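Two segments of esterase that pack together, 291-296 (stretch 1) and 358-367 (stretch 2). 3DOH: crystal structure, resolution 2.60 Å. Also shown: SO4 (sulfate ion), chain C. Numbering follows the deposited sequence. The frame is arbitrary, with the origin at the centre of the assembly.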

# COMPACT_ATOMS: atom_id res chain seq x y z
N ALA A 291 -38.21 -24.83 -15.90
CA ALA A 291 -38.19 -23.99 -14.72
C ALA A 291 -36.75 -23.81 -14.26
O ALA A 291 -35.94 -24.75 -14.37
CB ALA A 291 -38.99 -24.65 -13.65
N ILE A 292 -36.40 -22.63 -13.74
CA ILE A 292 -35.15 -22.43 -12.99
C ILE A 292 -35.51 -21.84 -11.61
O ILE A 292 -35.64 -20.62 -11.45
CB ILE A 292 -34.14 -21.52 -13.74
CG1 ILE A 292 -33.87 -22.08 -15.14
CG2 ILE A 292 -32.86 -21.26 -12.92
CD1 ILE A 292 -33.17 -21.06 -16.10
N PRO A 293 -35.72 -22.71 -10.61
CA PRO A 293 -35.89 -22.33 -9.22
C PRO A 293 -34.60 -22.12 -8.42
O PRO A 293 -33.88 -23.09 -8.13
CB PRO A 293 -36.65 -23.51 -8.65
CG PRO A 293 -36.23 -24.66 -9.46
CD PRO A 293 -35.91 -24.15 -10.82
N ILE A 294 -34.38 -20.87 -8.01
CA ILE A 294 -33.16 -20.45 -7.35
C ILE A 294 -33.43 -20.26 -5.87
O ILE A 294 -34.34 -19.50 -5.51
CB ILE A 294 -32.64 -19.12 -7.95
CG1 ILE A 294 -32.33 -19.32 -9.42
CG2 ILE A 294 -31.36 -18.65 -7.26
CD1 ILE A 294 -32.46 -18.07 -10.19
N CYS A 295 -32.65 -20.94 -5.04
CA CYS A 295 -32.87 -20.94 -3.60
C CYS A 295 -34.36 -20.90 -3.28
O CYS A 295 -34.91 -19.85 -2.95
CB CYS A 295 -32.17 -19.74 -2.95
SG CYS A 295 -32.50 -18.15 -3.75
N GLY A 296 -35.01 -22.05 -3.39
CA GLY A 296 -36.37 -22.18 -2.88
C GLY A 296 -36.62 -23.53 -2.23
O GLY A 296 -35.68 -24.25 -1.89
N PRO A 358 -24.06 -14.96 0.57
CA PRO A 358 -24.36 -16.29 -0.04
C PRO A 358 -25.84 -16.57 -0.31
O PRO A 358 -26.16 -17.51 -0.99
CB PRO A 358 -23.72 -17.33 0.93
CG PRO A 358 -23.35 -16.63 2.12
CD PRO A 358 -23.47 -15.11 1.91
N HIS A 359 -26.75 -15.77 0.21
CA HIS A 359 -28.15 -16.00 -0.13
C HIS A 359 -28.46 -15.58 -1.59
O HIS A 359 -29.27 -16.25 -2.27
CB HIS A 359 -29.09 -15.33 0.88
CG HIS A 359 -30.54 -15.50 0.55
ND1 HIS A 359 -31.07 -16.72 0.19
CD2 HIS A 359 -31.57 -14.62 0.52
CE1 HIS A 359 -32.37 -16.58 -0.06
NE2 HIS A 359 -32.69 -15.32 0.14
N GLY A 360 -27.78 -14.55 -2.09
CA GLY A 360 -27.98 -14.06 -3.45
C GLY A 360 -27.53 -14.95 -4.60
O GLY A 360 -27.02 -14.45 -5.60
N SER A 361 -27.75 -16.25 -4.52
CA SER A 361 -27.23 -17.13 -5.55
C SER A 361 -27.86 -16.87 -6.90
O SER A 361 -27.46 -17.47 -7.91
CB SER A 361 -27.36 -18.61 -5.15
OG SER A 361 -28.64 -18.89 -4.62
N TRP A 362 -28.85 -15.98 -6.95
CA TRP A 362 -29.49 -15.65 -8.22
C TRP A 362 -28.52 -14.82 -9.09
O TRP A 362 -28.61 -14.81 -10.34
CB TRP A 362 -30.79 -14.92 -7.99
CG TRP A 362 -30.70 -13.74 -7.03
CD1 TRP A 362 -30.33 -12.44 -7.35
CD2 TRP A 362 -30.99 -13.73 -5.62
NE1 TRP A 362 -30.37 -11.64 -6.21
CE2 TRP A 362 -30.78 -12.41 -5.15
CE3 TRP A 362 -31.43 -14.71 -4.72
CZ2 TRP A 362 -30.99 -12.04 -3.80
CZ3 TRP A 362 -31.63 -14.34 -3.36
CH2 TRP A 362 -31.42 -13.01 -2.93
N ILE A 363 -27.58 -14.16 -8.42
CA ILE A 363 -26.57 -13.33 -9.08
C ILE A 363 -25.64 -14.08 -10.06
O ILE A 363 -25.59 -13.74 -11.22
CB ILE A 363 -25.75 -12.56 -8.04
CG1 ILE A 363 -26.66 -11.54 -7.34
CG2 ILE A 363 -24.53 -11.93 -8.69
CD1 ILE A 363 -26.21 -11.13 -5.93
N PRO A 364 -24.91 -15.11 -9.62
CA PRO A 364 -24.18 -15.78 -10.69
C PRO A 364 -25.08 -16.51 -11.65
O PRO A 364 -24.70 -16.74 -12.81
CB PRO A 364 -23.33 -16.82 -9.96
CG PRO A 364 -23.79 -16.83 -8.58
CD PRO A 364 -24.65 -15.68 -8.29
N THR A 365 -26.26 -16.90 -11.18
CA THR A 365 -27.11 -17.77 -11.98
C THR A 365 -27.61 -17.03 -13.21
O THR A 365 -27.47 -17.54 -14.31
CB THR A 365 -28.27 -18.27 -11.15
OG1 THR A 365 -27.71 -18.99 -10.05
CG2 THR A 365 -29.15 -19.17 -11.93
N TYR A 366 -28.15 -15.83 -13.02
CA TYR A 366 -28.60 -15.02 -14.16
C TYR A 366 -27.45 -14.52 -15.02
O TYR A 366 -27.67 -14.03 -16.14
CB TYR A 366 -29.54 -13.88 -13.73
CG TYR A 366 -30.86 -14.44 -13.22
CD1 TYR A 366 -31.53 -15.42 -13.95
CD2 TYR A 366 -31.42 -14.01 -12.00
CE1 TYR A 366 -32.74 -15.96 -13.48
CE2 TYR A 366 -32.63 -14.58 -11.54
CZ TYR A 366 -33.27 -15.53 -12.30
OH TYR A 366 -34.44 -16.10 -11.88
N GLU A 367 -26.23 -14.67 -14.52
CA GLU A 367 -25.04 -14.36 -15.32
C GLU A 367 -24.49 -15.59 -16.07
O GLU A 367 -23.49 -15.49 -16.78
CB GLU A 367 -23.97 -13.62 -14.49
CG GLU A 367 -24.36 -12.20 -14.01
CD GLU A 367 -24.85 -11.24 -15.14
OE1 GLU A 367 -24.02 -10.78 -15.96
OE2 GLU A 367 -26.08 -10.92 -15.20
S SO4 C . -35.64 -12.66 -0.53
O1 SO4 C . -35.81 -11.88 0.69
O2 SO4 C . -35.41 -11.69 -1.64
O3 SO4 C . -36.84 -13.52 -0.70
O4 SO4 C . -34.50 -13.54 -0.39

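The contact is centred on Ile-294, the last residue of the strand in stretch 1, which buries more surface against the other stretch than any of its neighbours. Its CA-to-CB bond points toward the helix, and its CA lies 6.1 Å from the CA of Trp-362, the nearest such pair between the two segments. With chi1 at m and chi2 at t, the side chain spreads along the helix surface. Ile-294 CG2 lies against Trp-362, 3.7 Å from Trp-362 CA and 3.8 Å from Trp-362 CB, so the methyl group rests against the backbone and the root of the tryptophan side chain. Ile-294 CG2 also lies 3.8 Å from Ser-361 OG. Ile-294 CD1 lies farther along stretch 2, where it approaches Thr-365 CG2 at 3.9 Å. Ile-294 CD1 also meets the phenol of Tyr-366, at 3.4 Å from Tyr-366 CZ and 3.3 Å from Tyr-366 OH. The methyl group meets the tyrosine ring obliquely. Although the CA-to-CB bond of Tyr-366 points sideways, the end of its side chain comes nearer to the strand and so closes this part of the contact.

Ile-292 extends the apolar packing more thinly. It lies two residues earlier in the strand and so points to the same side as Ile-294, whereas the intervening Pro-293 points away. Ile-292 CG2 comes within 4.4 Å of Thr-365 CG2, a looser approach than any made by Ile-294. The methyl group of Thr-365 thus touches both isoleucines, while its hydroxyl serves the helix: Thr-365 OG1 donates a hydrogen bond to Ser-361 O at 2.6 Å, spanning one turn. A backbone hydrogen bond from Tyr-366 N to Trp-362 O, 2.9 Å long, ties together residues that both touch Ile-294. The strand and helix run in roughly opposite directions, at 152°, and their axes approach to 10.0 Å, leaving room for one layer of side chains between them.

Beyond the strand, Cys-295 takes the contact toward the aromatic side chains. Its phi and psi of 36° and 79° accompany a CA-to-CB bond that, like that of Ile-294 before it, points toward stretch 2, so two successive residues face the same partner. Cys-295 CB lies 4.0 Å from Ser-361 OG, and the p rotamer places Cys-295 SG 3.7 Å from Trp-362 CE3. The sulfur lies near the plane of the indole, at its edge rather than over its face. Against His-359 the approach is oblique, with Cys-295 SG 4.0 Å from His-359 CE1.

His-359 brings the contact to its polar edge. With chi1 at t, its ring reaches nearer to stretch 1 than the sideways CA-to-CB bond alone would suggest. His-359 NE2 donates a hydrogen bond of 2.6 Å to O4 of the sulfate ion, which lies at the ring edge and probably comes from the crystallisation liquor. No hydrogen bond joins the two stretches directly; their association here rests on side-chain packing, with the imidazole touching both the cysteine sulfur and the bound anion.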